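Local coordinates for oligopeptide-binding protein oppA (Lactococcus lactis, PDB 3DRF) that captures oligopeptides in a voluminous binding cavity as the receptor of the OppABCDF ABC transporter, which takes up peptides longer than three residues, at residues 222-227 with 248-253; 234-239 with 252-257. All blocks are in the same frame, centred on the assembly; numbering follows the deposited sequence.

Contact 1 (222-227 with 248-253); sequences GPFKPE and PKLNSI
F224 inserts its ring between P248 and I253 in a buried, mainly apolar contact at one end of a five-stranded mixed sheet. From edge strand 224-230 its side chain reaches past strand 234-239, packing on Y237, to the loop 248-251 and to I253 at the start of strand 252-258. No hydrogen bond joins the two segments; the aromatic ring carries most of the contact. I253 places CD1 over one face, 3.6 Å from the F224 ring centroid and 16° off the ring normal, a close CH-pi contact in which the two side chains cross at about a right angle. Over the opposite face lies the pyrrolidine of P248, whose CG makes a second, more slanted CH-pi contact at 4.2 Å from the F224 centroid. The closest approach is displaced toward the tip of the ring, with P248 CB 3.4 Å from F224 CZ. L250 closes in at the edge, its CB lying near the ring plane 4.2 Å from F224 CZ. A chi1 of -66° sets F224 CG anti to the carbonyl carbon, beside the backbone N, while P223 adds its carbonyl O at 3.9 Å from P248 CG. W565 of helix 564-567 also touches P223, F224 and I253, and L250 and I253 pack on L35 and V37 of strand 34-40. An aromatic ring with CH-pi contacts on both faces thus packs the edge strand against the loop leading into the third strand of the mixed sheet, in the family 5 solute-binding fold.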
loop_
_atom_site.group_PDB
_atom_site.type_symbol
_atom_site.label_atom_id
_atom_site.label_comp_id
_atom_site.label_asym_id
_atom_site.label_seq_id
_atom_site.Cartn_x
_atom_site.Cartn_y
_atom_site.Cartn_z
ATOM N N GLY A 222 13.533 5.757 -15.670
ATOM C CA GLY A 222 14.023 6.697 -14.678
ATOM C C GLY A 222 15.486 7.143 -14.887
ATOM O O GLY A 222 16.121 6.792 -15.828
ATOM N N PRO A 223 16.000 7.920 -13.931
ATOM C CA PRO A 223 17.370 8.492 -14.098
ATOM C C PRO A 223 18.460 7.418 -14.036
ATOM O O PRO A 223 19.519 7.639 -14.606
ATOM C CB PRO A 223 17.490 9.530 -12.945
ATOM C CG PRO A 223 16.352 9.176 -11.975
ATOM C CD PRO A 223 15.250 8.511 -12.802
ATOM N N PHE A 224 18.203 6.295 -13.410
ATOM C CA PHE A 224 19.112 5.151 -13.369
ATOM C C PHE A 224 18.404 3.927 -13.968
ATOM O O PHE A 224 17.214 3.846 -14.009
ATOM C CB PHE A 224 19.540 4.802 -11.915
ATOM C CG PHE A 224 20.394 5.885 -11.244
ATOM C CD1 PHE A 224 21.769 5.772 -11.219
ATOM C CD2 PHE A 224 19.814 7.008 -10.697
ATOM C CE1 PHE A 224 22.556 6.766 -10.668
ATOM C CE2 PHE A 224 20.582 8.034 -10.119
ATOM C CZ PHE A 224 21.968 7.899 -10.097
ATOM N N LYS A 225 19.181 3.021 -14.463
ATOM C CA LYS A 225 18.712 1.701 -14.888
ATOM C C LYS A 225 19.376 0.625 -14.058
ATOM O O LYS A 225 20.494 0.781 -13.623
ATOM C CB LYS A 225 18.993 1.496 -16.376
ATOM C CG LYS A 225 20.464 1.510 -16.743
ATOM C CD LYS A 225 20.689 1.295 -18.263
ATOM C CE LYS A 225 22.204 1.184 -18.535
ATOM N NZ LYS A 225 22.459 0.839 -19.961
ATOM N N PRO A 226 18.676 -0.481 -13.841
ATOM C CA PRO A 226 19.220 -1.597 -13.071
ATOM C C PRO A 226 20.128 -2.448 -13.962
ATOM O O PRO A 226 19.677 -3.223 -14.744
ATOM C CB PRO A 226 17.943 -2.381 -12.666
ATOM C CG PRO A 226 16.938 -2.145 -13.760
ATOM C CD PRO A 226 17.244 -0.713 -14.243
ATOM N N GLU A 227 21.433 -2.223 -13.844
ATOM C CA GLU A 227 22.409 -2.969 -14.640
ATOM C C GLU A 227 22.449 -4.431 -14.222
ATOM O O GLU A 227 22.630 -5.316 -15.066
ATOM C CB GLU A 227 23.800 -2.344 -14.516
ATOM C CG GLU A 227 24.881 -3.068 -15.313
ATOM C CD GLU A 227 24.820 -2.774 -16.809
ATOM O OE1 GLU A 227 24.031 -1.896 -17.224
ATOM O OE2 GLU A 227 25.574 -3.423 -17.570
ATOM N N PRO A 248 21.983 12.522 -13.434
ATOM C CA PRO A 248 22.455 12.373 -12.066
ATOM C C PRO A 248 23.924 12.741 -11.882
ATOM O O PRO A 248 24.721 12.667 -12.762
ATOM C CB PRO A 248 22.240 10.879 -11.764
ATOM C CG PRO A 248 21.992 10.250 -13.015
ATOM C CD PRO A 248 21.531 11.229 -13.996
ATOM N N LYS A 249 24.208 13.134 -10.652
ATOM C CA LYS A 249 25.573 13.452 -10.212
ATOM C C LYS A 249 26.337 12.152 -9.942
ATOM O O LYS A 249 27.527 12.089 -10.194
ATOM C CB LYS A 249 25.484 14.315 -8.948
ATOM C CG LYS A 249 24.858 15.735 -9.150
ATOM C CD LYS A 249 24.888 16.570 -7.801
ATOM C CE LYS A 249 24.141 17.882 -7.902
ATOM N NZ LYS A 249 24.908 18.860 -8.682
ATOM N N LEU A 250 25.690 11.120 -9.449
ATOM C CA LEU A 250 26.328 9.868 -9.055
ATOM C C LEU A 250 26.743 8.981 -10.216
ATOM O O LEU A 250 26.155 9.058 -11.244
ATOM C CB LEU A 250 25.447 9.025 -8.125
ATOM C CG LEU A 250 25.077 9.637 -6.764
ATOM C CD1 LEU A 250 23.849 8.932 -6.164
ATOM C CD2 LEU A 250 26.228 9.541 -5.729
ATOM N N ASN A 251 27.817 8.234 -10.006
ATOM C CA ASN A 251 28.214 7.146 -10.881
ATOM C C ASN A 251 27.389 5.886 -10.689
ATOM O O ASN A 251 27.121 5.233 -11.647
ATOM C CB ASN A 251 29.716 6.848 -10.683
ATOM C CG ASN A 251 30.243 5.781 -11.630
ATOM O OD1 ASN A 251 30.259 5.957 -12.811
ATOM N ND2 ASN A 251 30.607 4.689 -11.086
ATOM N N SER A 252 27.025 5.533 -9.457
ATOM C CA SER A 252 26.227 4.319 -9.258
ATOM C C SER A 252 25.489 4.412 -7.938
ATOM O O SER A 252 25.821 5.201 -7.107
ATOM C CB SER A 252 27.086 3.065 -9.292
ATOM O OG SER A 252 27.810 2.903 -8.085
ATOM N N ILE A 253 24.484 3.569 -7.807
ATOM C CA ILE A 253 23.787 3.310 -6.551
ATOM C C ILE A 253 23.588 1.823 -6.367
ATOM O O ILE A 253 23.095 1.215 -7.260
ATOM C CB ILE A 253 22.362 3.984 -6.509
ATOM C CG1 ILE A 253 22.438 5.487 -6.739
ATOM C CG2 ILE A 253 21.647 3.644 -5.132
ATOM C CD1 ILE A 253 21.075 6.175 -7.121
#

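Contact 2 (234-239 with 252-257)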
loop_
_atom_site.group_PDB
_atom_site.type_symbol
_atom_site.label_atom_id
_atom_site.label_comp_id
_atom_site.label_asym_id
_atom_site.label_seq_id
_atom_site.Cartn_x
_atom_site.Cartn_y
_atom_site.Cartn_z
ATOM N N SER A 234 19.366 -7.563 -4.095
ATOM C CA SER A 234 19.951 -6.274 -4.456
ATOM C C SER A 234 19.767 -5.841 -5.904
ATOM O O SER A 234 19.455 -6.630 -6.768
ATOM C CB SER A 234 21.479 -6.323 -4.153
ATOM O OG SER A 234 22.107 -7.210 -5.028
ATOM N N ILE A 235 19.997 -4.562 -6.119
ATOM C CA ILE A 235 20.029 -3.943 -7.441
ATOM C C ILE A 235 21.289 -3.049 -7.533
ATOM O O ILE A 235 21.565 -2.300 -6.643
ATOM C CB ILE A 235 18.844 -2.968 -7.633
ATOM C CG1 ILE A 235 17.482 -3.621 -7.286
ATOM C CG2 ILE A 235 18.847 -2.380 -9.063
ATOM C CD1 ILE A 235 16.354 -2.612 -7.033
ATOM N N LYS A 236 22.011 -3.153 -8.629
ATOM C CA LYS A 236 23.083 -2.188 -8.981
ATOM C C LYS A 236 22.535 -1.273 -10.052
ATOM O O LYS A 236 22.248 -1.666 -11.152
ATOM C CB LYS A 236 24.407 -2.836 -9.498
ATOM C CG LYS A 236 25.585 -1.759 -9.545
ATOM C CD LYS A 236 26.813 -2.146 -10.326
ATOM C CE LYS A 236 27.664 -0.901 -10.681
ATOM N NZ LYS A 236 28.349 -0.892 -12.011
ATOM N N TYR A 237 22.435 -0.021 -9.696
ATOM C CA TYR A 237 21.980 1.003 -10.602
ATOM C C TYR A 237 23.141 1.828 -11.221
ATOM O O TYR A 237 24.098 2.217 -10.521
ATOM C CB TYR A 237 21.129 1.967 -9.820
ATOM C CG TYR A 237 19.709 1.548 -9.468
ATOM C CD1 TYR A 237 18.730 1.502 -10.456
ATOM C CD2 TYR A 237 19.318 1.330 -8.158
ATOM C CE1 TYR A 237 17.374 1.208 -10.117
ATOM C CE2 TYR A 237 17.997 1.031 -7.840
ATOM C CZ TYR A 237 17.052 0.976 -8.825
ATOM O OH TYR A 237 15.738 0.755 -8.565
ATOM N N VAL A 238 23.034 2.102 -12.521
ATOM C CA VAL A 238 23.959 3.009 -13.224
ATOM C C VAL A 238 23.119 4.028 -13.962
ATOM O O VAL A 238 21.923 3.797 -14.137
ATOM C CB VAL A 238 24.885 2.221 -14.251
ATOM C CG1 VAL A 238 25.665 1.155 -13.465
ATOM C CG2 VAL A 238 24.042 1.586 -15.362
ATOM N N PRO A 239 23.676 5.141 -14.418
ATOM C CA PRO A 239 22.815 6.131 -15.070
ATOM C C PRO A 239 22.182 5.568 -16.351
ATOM O O PRO A 239 22.775 4.787 -17.053
ATOM C CB PRO A 239 23.810 7.237 -15.429
ATOM C CG PRO A 239 24.858 7.160 -14.305
ATOM C CD PRO A 239 25.052 5.663 -14.178
ATOM N N SER A 252 27.025 5.533 -9.457
ATOM C CA SER A 252 26.227 4.319 -9.258
ATOM C C SER A 252 25.489 4.412 -7.938
ATOM O O SER A 252 25.821 5.201 -7.107
ATOM C CB SER A 252 27.086 3.065 -9.292
ATOM O OG SER A 252 27.810 2.903 -8.085
ATOM N N ILE A 253 24.484 3.569 -7.807
ATOM C CA ILE A 253 23.787 3.310 -6.551
ATOM C C ILE A 253 23.588 1.823 -6.367
ATOM O O ILE A 253 23.095 1.215 -7.260
ATOM C CB ILE A 253 22.362 3.984 -6.509
ATOM C CG1 ILE A 253 22.438 5.487 -6.739
ATOM C CG2 ILE A 253 21.647 3.644 -5.132
ATOM C CD1 ILE A 253 21.075 6.175 -7.121
ATOM N N THR A 254 23.944 1.265 -5.223
ATOM C CA THR A 254 23.588 -0.111 -4.911
ATOM C C THR A 254 22.412 -0.023 -3.914
ATOM O O THR A 254 22.365 0.832 -3.038
ATOM C CB THR A 254 24.787 -0.887 -4.357
ATOM O OG1 THR A 254 25.217 -0.270 -3.133
ATOM C CG2 THR A 254 25.890 -0.871 -5.396
ATOM N N TYR A 255 21.441 -0.884 -4.094
ATOM C CA TYR A 255 20.249 -0.870 -3.234
ATOM C C TYR A 255 20.004 -2.312 -2.796
ATOM O O TYR A 255 19.808 -3.145 -3.628
ATOM C CB TYR A 255 19.039 -0.280 -3.989
ATOM C CG TYR A 255 18.055 0.548 -3.148
ATOM C CD1 TYR A 255 17.691 0.180 -1.882
ATOM C CD2 TYR A 255 17.514 1.680 -3.642
ATOM C CE1 TYR A 255 16.793 0.925 -1.149
ATOM C CE2 TYR A 255 16.623 2.435 -2.908
ATOM C CZ TYR A 255 16.284 2.048 -1.660
ATOM O OH TYR A 255 15.440 2.814 -0.915
ATOM N N GLU A 256 20.081 -2.567 -1.489
ATOM C CA GLU A 256 20.091 -3.914 -0.927
ATOM C C GLU A 256 19.032 -4.077 0.143
ATOM O O GLU A 256 18.792 -3.142 0.855
ATOM C CB GLU A 256 21.497 -4.256 -0.311
ATOM C CG GLU A 256 22.682 -4.113 -1.257
ATOM C CD GLU A 256 23.972 -4.622 -0.641
ATOM O OE1 GLU A 256 24.102 -4.832 0.551
ATOM O OE2 GLU A 256 24.853 -4.801 -1.448
ATOM N N VAL A 257 18.580 -5.242 0.457
ATOM C CA VAL A 257 17.820 -5.439 1.692
ATOM C C VAL A 257 18.804 -5.689 2.836
ATOM O O VAL A 257 19.931 -6.145 2.620
ATOM C CB VAL A 257 16.731 -6.554 1.615
ATOM C CG1 VAL A 257 15.586 -6.130 0.680
ATOM C CG2 VAL A 257 17.330 -7.895 1.215
#
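I235 and Y237 pair with Y255 and I253 along two antiparallel strands, 234-239 and 252-257, whose axes come within 4.7 Å at 173°. Four backbone hydrogen bonds make the ladder. I235 and Y255 exchange a matched pair, each N lying 2.9 Å from the other residue's O. The Y237-I253 pair is less even: Y237 N to I253 O is 2.8 Å, whereas I253 N to Y237 O is 3.1 Å, with the donor tilted 30° from the carbonyl plane.

The tight side is the face bearing I235, Y237, I253 and Y255, all buried. Here the Y237 ring, with CG anti to its carbonyl carbon (chi1 -77°), has CG2 of I235 over the centre of one face, 3.6 Å above the plane, and I253 O in plane at its edge. Its CE2 also meets Y255 CB at 4.2 Å, the two tyrosine side chains crossing obliquely. Both hydroxyls are engaged beyond the strands, Y237 OH with M62 O and Y255 OH with N276 ND2.

The other face is more open to solvent: S234, T254 and E256 are partly exposed and K236 is exposed. A close spot remains there, S234 CB lying 3.8 Å from E256 CG, and E256 OE1 is hydrogen-bonded to Y272 OH. Alternating hydrogen-bonded and non-hydrogen-bonded pairs mark a regular antiparallel ladder inside a five-stranded mixed sheet. Strands 224-230, 234-239 and 252-258 are successive antiparallel neighbours, a beta-meander, with this pair as its second and third strands.

How the contacts relate
From the N-terminal end, the chain runs through 222-227 at the sheet edge, turns back through 234-239, and then, after a connection without helix or strand, returns through 248-253 and on along 252-257. The loops closed by the two contacts are staggered: 228-247 for contact 1 and 240-251 for contact 2, overlapping over 240-247. Strand 234-239 falls inside the span of contact 1, but its pairs I235-Y255 and S234-E256 lie beyond that contact's end; S252 and I253 are shared. Probable backbone hydrogen bonds from K225 N to V238 O and from E227 N to K236 O tie this middle strand to the edge strand. Contact 2 joins sheet neighbours, contact 1 spans the intervening strand.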